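Local coordinates for protein chitin elicitor receptor kinase 1 (Arabidopsis thaliana, PDB 4EBY) that probably senses chitin oligomers through the LysM domains of its ectodomain and signals as a receptor kinase in plant immunity, at residues F79-R84 and A121-L126; Q25-S30 and V61-P66; D87-V92 and F112-I117; A10-E15 and N96-T101. One frame throughout, in Å; residues are numbered along the deposited sequence.

Contact 1 (F79-R84 and A121-L126); sequences FSYSVR and ATLNVL. With NAG (2-acetamido-2-deoxy-beta-D-glucopyranose), chain E.
Tyr81 and Leu123 lie side by side and point the same way, with Tyr81 CD2 4.1 Å from Leu123 CD1. Tyr81 CB also rests on Val125 CG2, at 3.8 Å. Val83 crosses Leu123 obliquely, its CG2 3.8 Å from Leu123 CG. CG of Tyr81 stands anti to the backbone N (chi1 175°), and the phenol ends at Asp87, whose OD2 hydrogen-bonds its OH. Strands 74-82 and 122-128 flank helices 89-96 and 103-109 in sequence, the strand-helix-helix-strand order of a LysM domain. The row Phe79, Tyr81, Leu123 and Val125 faces one side of this antiparallel ribbon, where Val92, Tyr89 and Leu106 of the helices cover Tyr81, Leu123 and Val125 respectively. Tyr81-Leu123 is a hydrogen-bonded pair, Leu123 N giving to Tyr81 O at 2.8 Å, and Val83 N to Ala121 O, also 2.8 Å, carries the ladder past the strand end. Ser80, Ser82, Thr122 and Asn124 face the other way. There Asn124 ND2 donates to O5 of an N-acetylglucosamine at 2.9 Å, while Arg109 NE holds its OD1.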
# COMPACT_ATOMS: atom_id res chain seq x y z
N PHE A 79 -7.58 4.49 5.98
CA PHE A 79 -6.65 4.95 7.02
C PHE A 79 -7.09 6.30 7.54
O PHE A 79 -7.99 6.95 6.99
CB PHE A 79 -5.22 5.04 6.48
CG PHE A 79 -4.64 3.71 6.09
CD1 PHE A 79 -4.13 2.87 7.06
CD2 PHE A 79 -4.61 3.32 4.76
CE1 PHE A 79 -3.59 1.64 6.71
CE2 PHE A 79 -4.06 2.10 4.40
CZ PHE A 79 -3.55 1.25 5.39
N SER A 80 -6.46 6.74 8.64
CA SER A 80 -6.76 8.05 9.19
C SER A 80 -5.46 8.82 9.35
O SER A 80 -4.42 8.25 9.71
CB SER A 80 -7.47 7.93 10.54
OG SER A 80 -8.78 7.38 10.40
N TYR A 81 -5.51 10.12 9.07
CA TYR A 81 -4.31 10.94 9.06
C TYR A 81 -4.55 12.26 9.77
O TYR A 81 -5.48 12.99 9.44
CB TYR A 81 -3.84 11.21 7.62
CG TYR A 81 -2.68 12.15 7.56
CD1 TYR A 81 -1.40 11.71 7.89
CD2 TYR A 81 -2.85 13.48 7.20
CE1 TYR A 81 -0.33 12.58 7.87
CE2 TYR A 81 -1.78 14.37 7.17
CZ TYR A 81 -0.53 13.91 7.51
OH TYR A 81 0.52 14.79 7.50
N SER A 82 -3.71 12.57 10.77
CA SER A 82 -3.83 13.86 11.45
C SER A 82 -2.99 14.91 10.75
O SER A 82 -1.78 14.75 10.55
CB SER A 82 -3.44 13.72 12.93
OG SER A 82 -3.55 14.98 13.58
N VAL A 83 -3.65 16.00 10.35
CA VAL A 83 -3.05 17.04 9.53
C VAL A 83 -2.01 17.87 10.27
O VAL A 83 -2.24 18.31 11.41
CB VAL A 83 -4.13 17.96 8.94
CG1 VAL A 83 -3.51 19.13 8.23
CG2 VAL A 83 -4.98 17.15 7.97
N ARG A 84 -0.88 18.09 9.60
CA ARG A 84 0.21 18.91 10.11
C ARG A 84 0.41 20.20 9.30
O ARG A 84 -0.22 20.42 8.26
CB ARG A 84 1.49 18.08 10.14
CG ARG A 84 1.36 16.81 10.97
CD ARG A 84 2.35 15.75 10.52
NE ARG A 84 3.73 16.18 10.72
CZ ARG A 84 4.42 15.96 11.84
NH1 ARG A 84 3.86 15.33 12.86
NH2 ARG A 84 5.67 16.39 11.94
N ALA A 121 -6.96 18.67 11.83
CA ALA A 121 -8.04 17.99 11.11
C ALA A 121 -7.63 16.53 10.92
O ALA A 121 -6.43 16.21 10.92
CB ALA A 121 -8.29 18.65 9.75
N THR A 122 -8.61 15.64 10.75
CA THR A 122 -8.31 14.26 10.45
C THR A 122 -8.84 13.99 9.04
O THR A 122 -9.97 14.39 8.72
CB THR A 122 -9.01 13.31 11.41
OG1 THR A 122 -8.55 13.55 12.76
CG2 THR A 122 -8.71 11.88 11.04
N LEU A 123 -8.01 13.34 8.23
CA LEU A 123 -8.42 12.94 6.89
C LEU A 123 -8.72 11.46 6.86
O LEU A 123 -8.02 10.65 7.49
CB LEU A 123 -7.31 13.22 5.86
CG LEU A 123 -6.81 14.67 5.77
CD1 LEU A 123 -5.77 14.79 4.65
CD2 LEU A 123 -7.97 15.67 5.56
N ASN A 124 -9.75 11.12 6.08
CA ASN A 124 -10.04 9.76 5.66
C ASN A 124 -9.21 9.48 4.41
O ASN A 124 -9.34 10.20 3.41
CB ASN A 124 -11.54 9.67 5.36
CG ASN A 124 -11.99 8.26 5.02
OD1 ASN A 124 -11.40 7.60 4.18
ND2 ASN A 124 -13.06 7.80 5.68
N VAL A 125 -8.32 8.49 4.50
CA VAL A 125 -7.37 8.21 3.42
C VAL A 125 -7.61 6.82 2.86
O VAL A 125 -7.36 5.83 3.55
CB VAL A 125 -5.93 8.26 3.96
CG1 VAL A 125 -4.94 7.97 2.84
CG2 VAL A 125 -5.63 9.64 4.60
N LEU A 126 -8.09 6.74 1.62
CA LEU A 126 -8.40 5.45 1.01
C LEU A 126 -7.21 4.86 0.27
O LEU A 126 -6.60 5.50 -0.59
CB LEU A 126 -9.58 5.62 0.03
CG LEU A 126 -9.93 4.35 -0.74
CD1 LEU A 126 -10.38 3.28 0.24
CD2 LEU A 126 -11.03 4.66 -1.78
C1 NAG E . -14.58 4.43 4.31
C2 NAG E . -15.81 3.63 4.77
C3 NAG E . -17.01 4.07 3.94
C4 NAG E . -17.19 5.58 4.10
C5 NAG E . -15.91 6.33 3.80
C6 NAG E . -16.09 7.82 4.09
C7 NAG E . -15.89 1.32 5.58
C8 NAG E . -15.52 -0.12 5.31
N2 NAG E . -15.63 2.20 4.61
O3 NAG E . -18.17 3.38 4.37
O4 NAG E . -18.16 6.05 3.19
O5 NAG E . -14.84 5.80 4.56
O6 NAG E . -16.32 8.06 5.47
O7 NAG E . -16.41 1.63 6.66

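Contact 2 (Q25-S30 and V61-P66); sequences QNLNSS and VLVPFP. With NAG (2-acetamido-2-deoxy-beta-D-glucopyranose), chain B.
Where helix 20-26 runs out against strand 60-70 of the central mixed sheet, Leu27 meets Val63 and, two residues on, Ser29 meets Pro66. Leu27 is the first residue to leave the helical backbone, and its side chain is directed at the strand. Its CD2 sits over the fork of Val63, 3.8 Å from CB and almost equally far from both methyls, while Leu27 CB lies 4.0 Å from Val63 CG1. Ala10 and Phe79 also touch Leu27, so the leucine touches three neighbouring strands, 74-82, 60-70 and 8-13. Ser29 holds OG between the backbone N and the carbonyl carbon (chi1 75°), which brings OG to 3.4 Å from Pro66 CD.

No direct hydrogen bond joins the two segments. A single water does the work instead: it donates to Leu27 O at 2.7 Å and to Pro64 O at 2.8 Å, and Ser29 OG lies 2.6 Å from it as a third hydrogen-bonding partner. Both carbonyls are acceptors, and the water supplies a proton to each. Asn28, between the two contacting residues, turns its CB away from the strand; its ND2 is covalently bonded to C1 of an N-acetylglucosamine, and Tyr34 N hydrogen-bonds its OD1. The sequence Asn28-Ser29-Ser30 is an N-glycosylation sequon, placed at the end of a helix that packs on a strand, in a strand-helix-helix-strand order consistent with a LysM fold.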
# COMPACT_ATOMS: atom_id res chain seq x y z
N GLN A 25 2.66 5.25 11.80
CA GLN A 25 1.66 6.20 12.24
C GLN A 25 0.63 6.41 11.11
O GLN A 25 -0.58 6.28 11.31
CB GLN A 25 2.31 7.53 12.57
CG GLN A 25 1.33 8.58 13.05
CD GLN A 25 2.03 9.76 13.68
OE1 GLN A 25 2.97 10.32 13.12
NE2 GLN A 25 1.59 10.12 14.88
N ASN A 26 1.13 6.73 9.93
CA ASN A 26 0.23 7.04 8.81
C ASN A 26 -0.61 5.83 8.41
O ASN A 26 -1.81 5.96 8.10
CB ASN A 26 1.05 7.54 7.62
CG ASN A 26 1.65 8.92 7.87
OD1 ASN A 26 1.43 9.52 8.94
ND2 ASN A 26 2.41 9.43 6.89
N LEU A 27 0.02 4.66 8.39
CA LEU A 27 -0.68 3.45 8.02
C LEU A 27 -1.12 2.65 9.26
O LEU A 27 -1.26 1.42 9.20
CB LEU A 27 0.17 2.59 7.07
CG LEU A 27 0.29 3.08 5.63
CD1 LEU A 27 0.99 4.40 5.49
CD2 LEU A 27 1.01 2.01 4.78
N ASN A 28 -1.36 3.34 10.38
CA ASN A 28 -1.87 2.65 11.56
C ASN A 28 -3.20 1.94 11.27
O ASN A 28 -4.08 2.48 10.58
CB ASN A 28 -2.07 3.63 12.71
CG ASN A 28 -2.76 2.98 13.87
OD1 ASN A 28 -2.15 2.18 14.58
ND2 ASN A 28 -4.04 3.30 14.05
N SER A 29 -3.33 0.72 11.79
CA SER A 29 -4.59 -0.01 11.74
C SER A 29 -4.60 -1.07 12.82
O SER A 29 -3.62 -1.20 13.55
CB SER A 29 -4.76 -0.69 10.38
OG SER A 29 -3.90 -1.85 10.30
N SER A 30 -5.69 -1.82 12.92
CA SER A 30 -5.76 -2.91 13.89
C SER A 30 -4.69 -3.95 13.60
O SER A 30 -4.21 -4.62 14.52
CB SER A 30 -7.14 -3.57 13.79
OG SER A 30 -8.17 -2.67 14.17
N VAL A 61 9.10 -0.40 1.92
CA VAL A 61 8.66 -1.10 3.12
C VAL A 61 7.26 -1.64 2.90
O VAL A 61 6.36 -0.91 2.47
CB VAL A 61 8.67 -0.16 4.35
CG1 VAL A 61 8.14 -0.87 5.60
CG2 VAL A 61 10.07 0.42 4.58
N LEU A 62 7.08 -2.93 3.19
CA LEU A 62 5.76 -3.56 3.07
C LEU A 62 5.00 -3.44 4.38
O LEU A 62 5.52 -3.80 5.43
CB LEU A 62 5.92 -5.05 2.71
CG LEU A 62 6.40 -5.30 1.29
CD1 LEU A 62 6.76 -6.77 1.13
CD2 LEU A 62 5.32 -4.88 0.29
N VAL A 63 3.76 -2.96 4.31
CA VAL A 63 2.98 -2.77 5.53
C VAL A 63 1.67 -3.54 5.45
O VAL A 63 0.85 -3.27 4.56
CB VAL A 63 2.67 -1.25 5.75
CG1 VAL A 63 1.90 -1.01 7.07
CG2 VAL A 63 3.95 -0.43 5.75
N PRO A 64 1.41 -4.46 6.40
CA PRO A 64 0.12 -5.15 6.33
C PRO A 64 -1.04 -4.25 6.76
O PRO A 64 -0.86 -3.41 7.65
CB PRO A 64 0.29 -6.30 7.33
CG PRO A 64 1.23 -5.68 8.39
CD PRO A 64 2.20 -4.82 7.60
N PHE A 65 -2.19 -4.40 6.11
CA PHE A 65 -3.38 -3.63 6.48
C PHE A 65 -4.66 -4.40 6.15
O PHE A 65 -4.62 -5.36 5.36
CB PHE A 65 -3.37 -2.23 5.84
CG PHE A 65 -3.54 -2.22 4.33
CD1 PHE A 65 -4.77 -1.89 3.79
CD2 PHE A 65 -2.48 -2.48 3.48
CE1 PHE A 65 -4.95 -1.83 2.40
CE2 PHE A 65 -2.65 -2.43 2.07
CZ PHE A 65 -3.88 -2.10 1.54
N PRO A 66 -5.80 -4.04 6.77
CA PRO A 66 -7.03 -4.79 6.48
C PRO A 66 -7.55 -4.47 5.09
O PRO A 66 -7.42 -3.35 4.62
CB PRO A 66 -8.04 -4.25 7.51
CG PRO A 66 -7.19 -3.54 8.57
CD PRO A 66 -5.99 -3.02 7.82
C1 NAG B . -4.85 2.51 14.95
C2 NAG B . -5.24 3.35 16.18
C3 NAG B . -6.19 2.52 17.06
C4 NAG B . -7.38 2.04 16.25
C5 NAG B . -6.91 1.30 15.00
C6 NAG B . -8.10 0.88 14.15
C7 NAG B . -3.57 5.00 16.82
C8 NAG B . -2.27 5.33 17.50
N2 NAG B . -4.07 3.76 16.94
O3 NAG B . -6.57 3.29 18.18
O4 NAG B . -8.18 1.13 16.97
O5 NAG B . -6.02 2.10 14.24
O6 NAG B . -8.79 2.01 13.65
O7 NAG B . -4.12 5.89 16.18
O HOH W 1 -2.00 -1.11 8.64

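Contact 3 (D87-V92 and F112-I117); sequences DTYERV and FPATNI
Tyr89 OH donates to Phe112 O at 2.7 Å, approaching tilted 16° from the carbonyl plane. The same hydroxyl lies at the edge of the Phe112 ring, in its plane, 3.4 Å from Phe112 CB, and the two aromatic side chains cross at about a right angle. Ile117 takes one face of the Tyr89 ring: CD1 sits over the centre, 3.7 Å from the centroid and 5° off the ring normal, a CH-pi contact. CD1 is anti to CA about the CB-CG1 bond (chi2 176°), and the extended branch carries this methyl to the ring. Ala114 approaches the ring obliquely, CB 4.1 Å from Tyr89 CD2.

Pro113 to Asn116 form a type I turn that faces the start of helix 89-96. Thr88 is the N-cap of that helix, OG1 accepting from Arg91 N at 2.9 Å. A water that accepts from Tyr89 N and donates to Ala114 O, 2.8 Å away, ties this first turn to the loop. Within the same segment, Arg91 NH2 makes a salt bridge with Asp87 OD1 at 2.9 Å, while OD2 is bonded to Tyr81 OH and Arg84 N. With these donors around both oxygens, Asp87 is probably kept negatively charged. For Tyr89, the hydroxyl bond anchors the far end of the ring while the methyl covers one face, and the OH proton of this buried tyrosine goes to the loop carbonyl.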
# COMPACT_ATOMS: atom_id res chain seq x y z
N ASP A 87 0.24 21.02 5.23
CA ASP A 87 -0.24 19.88 4.45
C ASP A 87 -1.21 20.32 3.36
O ASP A 87 -1.97 21.28 3.53
CB ASP A 87 -0.92 18.83 5.34
CG ASP A 87 0.07 17.95 6.07
OD1 ASP A 87 1.27 17.97 5.72
OD2 ASP A 87 -0.34 17.21 6.99
N THR A 88 -1.15 19.62 2.23
CA THR A 88 -2.08 19.79 1.15
C THR A 88 -2.51 18.40 0.74
O THR A 88 -1.82 17.42 1.06
CB THR A 88 -1.44 20.46 -0.08
OG1 THR A 88 -0.34 19.66 -0.54
CG2 THR A 88 -0.91 21.85 0.29
N TYR A 89 -3.64 18.29 0.05
CA TYR A 89 -4.06 16.98 -0.44
C TYR A 89 -3.01 16.37 -1.35
O TYR A 89 -2.75 15.16 -1.27
CB TYR A 89 -5.40 17.08 -1.16
CG TYR A 89 -6.59 17.32 -0.24
CD1 TYR A 89 -6.79 16.56 0.90
CD2 TYR A 89 -7.52 18.32 -0.53
CE1 TYR A 89 -7.89 16.78 1.73
CE2 TYR A 89 -8.62 18.55 0.30
CZ TYR A 89 -8.80 17.78 1.42
OH TYR A 89 -9.89 18.00 2.24
N GLU A 90 -2.39 17.19 -2.18
CA GLU A 90 -1.34 16.71 -3.07
C GLU A 90 -0.19 16.14 -2.25
O GLU A 90 0.26 15.01 -2.48
CB GLU A 90 -0.81 17.84 -3.98
CG GLU A 90 0.32 17.37 -4.89
CD GLU A 90 1.21 18.49 -5.39
OE1 GLU A 90 1.51 19.42 -4.61
OE2 GLU A 90 1.63 18.43 -6.56
N ARG A 91 0.29 16.89 -1.27
CA ARG A 91 1.43 16.40 -0.49
C ARG A 91 1.12 15.15 0.32
O ARG A 91 1.94 14.23 0.43
CB ARG A 91 1.98 17.49 0.43
CG ARG A 91 3.44 17.23 0.75
CD ARG A 91 4.07 18.44 1.39
NE ARG A 91 3.50 18.64 2.71
CZ ARG A 91 3.90 19.59 3.55
NH1 ARG A 91 4.88 20.41 3.21
NH2 ARG A 91 3.31 19.71 4.73
N VAL A 92 -0.08 15.09 0.90
CA VAL A 92 -0.47 13.92 1.66
C VAL A 92 -0.47 12.67 0.78
O VAL A 92 -0.02 11.62 1.22
CB VAL A 92 -1.83 14.12 2.36
CG1 VAL A 92 -2.30 12.83 3.02
CG2 VAL A 92 -1.71 15.25 3.41
N PHE A 112 -12.71 19.35 3.76
CA PHE A 112 -11.92 20.57 3.84
C PHE A 112 -11.59 21.04 2.43
O PHE A 112 -11.11 20.27 1.61
CB PHE A 112 -10.64 20.30 4.65
CG PHE A 112 -10.89 19.52 5.90
CD1 PHE A 112 -11.38 20.14 7.05
CD2 PHE A 112 -10.65 18.15 5.92
CE1 PHE A 112 -11.65 19.41 8.21
CE2 PHE A 112 -10.90 17.41 7.07
CZ PHE A 112 -11.41 18.04 8.21
N PRO A 113 -11.88 22.31 2.14
CA PRO A 113 -11.43 22.86 0.86
C PRO A 113 -9.93 22.67 0.74
O PRO A 113 -9.22 22.69 1.75
CB PRO A 113 -11.77 24.35 0.98
CG PRO A 113 -12.92 24.40 1.94
CD PRO A 113 -12.63 23.30 2.94
N ALA A 114 -9.43 22.49 -0.48
CA ALA A 114 -8.02 22.25 -0.69
C ALA A 114 -7.15 23.36 -0.10
O ALA A 114 -6.00 23.14 0.25
CB ALA A 114 -7.74 22.09 -2.18
N THR A 115 -7.72 24.57 0.00
CA THR A 115 -6.98 25.73 0.50
C THR A 115 -7.15 26.00 2.00
O THR A 115 -6.57 26.94 2.55
CB THR A 115 -7.39 26.99 -0.27
OG1 THR A 115 -8.81 27.15 -0.19
CG2 THR A 115 -6.99 26.86 -1.74
N ASN A 116 -7.94 25.17 2.68
CA ASN A 116 -8.16 25.35 4.11
C ASN A 116 -8.25 24.00 4.80
O ASN A 116 -9.35 23.54 5.11
CB ASN A 116 -9.45 26.14 4.37
CG ASN A 116 -9.60 26.58 5.84
OD1 ASN A 116 -8.84 26.15 6.71
ND2 ASN A 116 -10.60 27.42 6.10
N ILE A 117 -7.10 23.36 5.00
CA ILE A 117 -7.03 22.13 5.78
C ILE A 117 -6.31 22.43 7.09
O ILE A 117 -5.08 22.49 7.14
CB ILE A 117 -6.28 21.01 5.05
CG1 ILE A 117 -6.71 20.91 3.58
CG2 ILE A 117 -6.53 19.69 5.76
CD1 ILE A 117 -5.92 19.87 2.79
O HOH W 2 -2.58 23.18 5.34
O HOH W 3 -4.84 20.77 -0.68

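Contact 4 (A10-E15 and N96-T101); sequences ASYYLE and NYANLT. With NAG (2-acetamido-2-deoxy-beta-D-glucopyranose), chain C; NAG (2-acetamido-2-deoxy-beta-D-glucopyranose), chain F.
Tyr12 reaches from strand 8-13 to Asn96, where the loop begins: its OH donates to Asn96 O at 2.7 Å, from well above the carbonyl plane (59° out of it). Asn26 ND2 bonds the same oxygen. Tyr97 follows with CA 4.2 Å from Tyr12 CE1, its own hydroxyl hydrogen-bonded to Asn26 O. Ala98 then sets its CB squarely over the Tyr12 ring, 3.7 Å from the centroid and 5° off the normal, in a CH-pi contact. A water that accepts from Tyr13 N donates to Ala98 O and Ser11 O, both at 2.8 Å. Asn99 carries an N-acetylglucosamine through ND2, in an Asn-Leu-Thr sequon; the acetyl C8 of that sugar lies 3.6 Å from Ala98 CB, and its O7 is near Tyr13 CD2. Leu100 N closes the type I' turn on Tyr97 O. The Leu100 side chain crosses Tyr12 at about a right angle and places CD2 3.9 Å from Ala10 CB and 3.6 Å from Ser11 O. Thr101 leads on, OG1 bonded to Leu126 O. The turn thus links helices 89-96 and 103-109 while lying on strand 8-13, with Pro147 of strand 143-147 touching Leu100.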
# COMPACT_ATOMS: atom_id res chain seq x y z
N ALA A 10 0.84 -2.97 1.76
CA ALA A 10 1.08 -1.73 1.03
C ALA A 10 2.58 -1.55 0.82
O ALA A 10 3.37 -1.74 1.74
CB ALA A 10 0.51 -0.52 1.81
N SER A 11 2.97 -1.17 -0.39
CA SER A 11 4.38 -0.94 -0.68
C SER A 11 4.70 0.53 -0.57
O SER A 11 4.21 1.33 -1.37
CB SER A 11 4.71 -1.43 -2.10
OG SER A 11 6.09 -1.23 -2.38
N TYR A 12 5.50 0.87 0.44
CA TYR A 12 5.80 2.27 0.74
C TYR A 12 7.25 2.60 0.38
O TYR A 12 8.18 2.19 1.07
CB TYR A 12 5.54 2.50 2.24
CG TYR A 12 5.46 3.94 2.68
CD1 TYR A 12 4.27 4.47 3.16
CD2 TYR A 12 6.58 4.77 2.63
CE1 TYR A 12 4.20 5.81 3.60
CE2 TYR A 12 6.51 6.09 3.03
CZ TYR A 12 5.33 6.60 3.51
OH TYR A 12 5.30 7.92 3.93
N TYR A 13 7.45 3.37 -0.69
CA TYR A 13 8.79 3.73 -1.14
C TYR A 13 9.40 4.83 -0.27
O TYR A 13 8.71 5.77 0.11
CB TYR A 13 8.73 4.19 -2.60
CG TYR A 13 10.06 4.62 -3.15
CD1 TYR A 13 10.96 3.68 -3.63
CD2 TYR A 13 10.41 5.96 -3.19
CE1 TYR A 13 12.20 4.07 -4.13
CE2 TYR A 13 11.65 6.36 -3.70
CZ TYR A 13 12.54 5.40 -4.17
OH TYR A 13 13.77 5.79 -4.68
N LEU A 14 10.69 4.69 0.04
CA LEU A 14 11.35 5.60 0.97
C LEU A 14 12.14 6.70 0.28
O LEU A 14 13.11 6.43 -0.45
CB LEU A 14 12.30 4.79 1.86
CG LEU A 14 11.64 3.73 2.74
CD1 LEU A 14 12.73 3.03 3.57
CD2 LEU A 14 10.63 4.38 3.66
N GLU A 15 11.72 7.95 0.49
CA GLU A 15 12.54 9.07 0.09
C GLU A 15 12.33 10.27 1.02
O GLU A 15 11.34 10.35 1.75
CB GLU A 15 12.29 9.45 -1.36
CG GLU A 15 10.94 10.02 -1.59
CD GLU A 15 10.65 10.30 -3.07
OE1 GLU A 15 9.47 10.53 -3.37
OE2 GLU A 15 11.59 10.31 -3.91
N ASN A 96 3.24 11.80 2.07
CA ASN A 96 2.90 11.14 3.34
C ASN A 96 2.42 9.69 3.15
O ASN A 96 2.72 8.83 3.96
CB ASN A 96 1.87 11.95 4.12
CG ASN A 96 2.31 13.39 4.35
OD1 ASN A 96 2.41 14.17 3.42
ND2 ASN A 96 2.56 13.74 5.60
N TYR A 97 1.68 9.45 2.06
CA TYR A 97 1.22 8.10 1.72
C TYR A 97 1.91 7.47 0.48
O TYR A 97 1.50 6.41 0.02
CB TYR A 97 -0.32 8.06 1.58
CG TYR A 97 -0.96 8.11 2.95
CD1 TYR A 97 -1.28 6.94 3.64
CD2 TYR A 97 -1.18 9.33 3.59
CE1 TYR A 97 -1.80 6.99 4.94
CE2 TYR A 97 -1.71 9.38 4.87
CZ TYR A 97 -2.01 8.22 5.54
OH TYR A 97 -2.53 8.30 6.83
N ALA A 98 2.96 8.12 -0.02
CA ALA A 98 3.84 7.52 -1.02
C ALA A 98 3.09 6.94 -2.22
O ALA A 98 3.39 5.83 -2.67
CB ALA A 98 4.70 6.44 -0.36
N ASN A 99 2.14 7.71 -2.71
CA ASN A 99 1.31 7.32 -3.86
C ASN A 99 0.42 6.10 -3.69
O ASN A 99 -0.09 5.55 -4.68
CB ASN A 99 2.15 7.23 -5.13
CG ASN A 99 2.79 8.56 -5.46
OD1 ASN A 99 2.11 9.59 -5.48
ND2 ASN A 99 4.11 8.54 -5.69
N LEU A 100 0.18 5.71 -2.43
CA LEU A 100 -0.77 4.65 -2.14
C LEU A 100 -2.20 5.17 -2.24
O LEU A 100 -3.14 4.39 -2.33
CB LEU A 100 -0.52 4.06 -0.76
CG LEU A 100 0.78 3.27 -0.60
CD1 LEU A 100 1.14 3.19 0.87
CD2 LEU A 100 0.62 1.86 -1.22
N THR A 101 -2.34 6.49 -2.18
CA THR A 101 -3.62 7.15 -2.43
C THR A 101 -3.41 8.27 -3.45
O THR A 101 -2.28 8.50 -3.89
CB THR A 101 -4.26 7.66 -1.11
OG1 THR A 101 -5.65 7.95 -1.32
CG2 THR A 101 -3.52 8.93 -0.60
C1 NAG C . 4.71 9.84 -5.93
C2 NAG C . 6.20 9.68 -5.57
C3 NAG C . 6.97 10.96 -5.92
C4 NAG C . 6.66 11.48 -7.32
C5 NAG C . 5.16 11.45 -7.59
C6 NAG C . 4.82 11.83 -9.02
C7 NAG C . 7.06 8.42 -3.66
C8 NAG C . 7.23 8.34 -2.16
N2 NAG C . 6.33 9.42 -4.16
O3 NAG C . 8.37 10.76 -5.78
O4 NAG C . 7.12 12.81 -7.43
O5 NAG C . 4.64 10.16 -7.31
O6 NAG C . 5.42 10.89 -9.90
O7 NAG C . 7.57 7.56 -4.37
C1 NAG F . 11.41 15.38 -1.75
C2 NAG F . 9.99 15.40 -2.35
C3 NAG F . 9.94 16.19 -3.65
C4 NAG F . 10.60 17.54 -3.48
C5 NAG F . 11.95 17.43 -2.76
C6 NAG F . 12.51 18.82 -2.47
C7 NAG F . 8.31 13.71 -2.03
C8 NAG F . 8.01 12.24 -1.91
N2 NAG F . 9.48 14.06 -2.57
O3 NAG F . 8.58 16.35 -4.05
O4 NAG F . 10.80 18.12 -4.75
O5 NAG F . 11.81 16.71 -1.55
O6 NAG F . 11.59 19.55 -1.69
O7 NAG F . 7.49 14.54 -1.64
O HOH W 4 5.15 3.71 -2.46

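Along the chain, contact 2 closes before contact 1 opens and falls between the two segments of contact 4; contact 3 lies between the strands of contact 1, and contact 4 alternates with both. Contacts 1, 2 and 4 all reach the mixed sheet, whose strands 122-128, 74-82, 60-70 and 8-13 lie side by side in that order. Centres of contacts 2 and 4 are about 11 Å apart, as are those of contacts 1 and 3, while the centres of contacts 2 and 3 are about 22 Å apart. Val63 O to Ala10 N joins contacts 2 and 4; Phe112 packs on Leu123 between contacts 1 and 3. Contact 4 joins the first part of the chain to the LysM domain of strands 74-82 and 122-128.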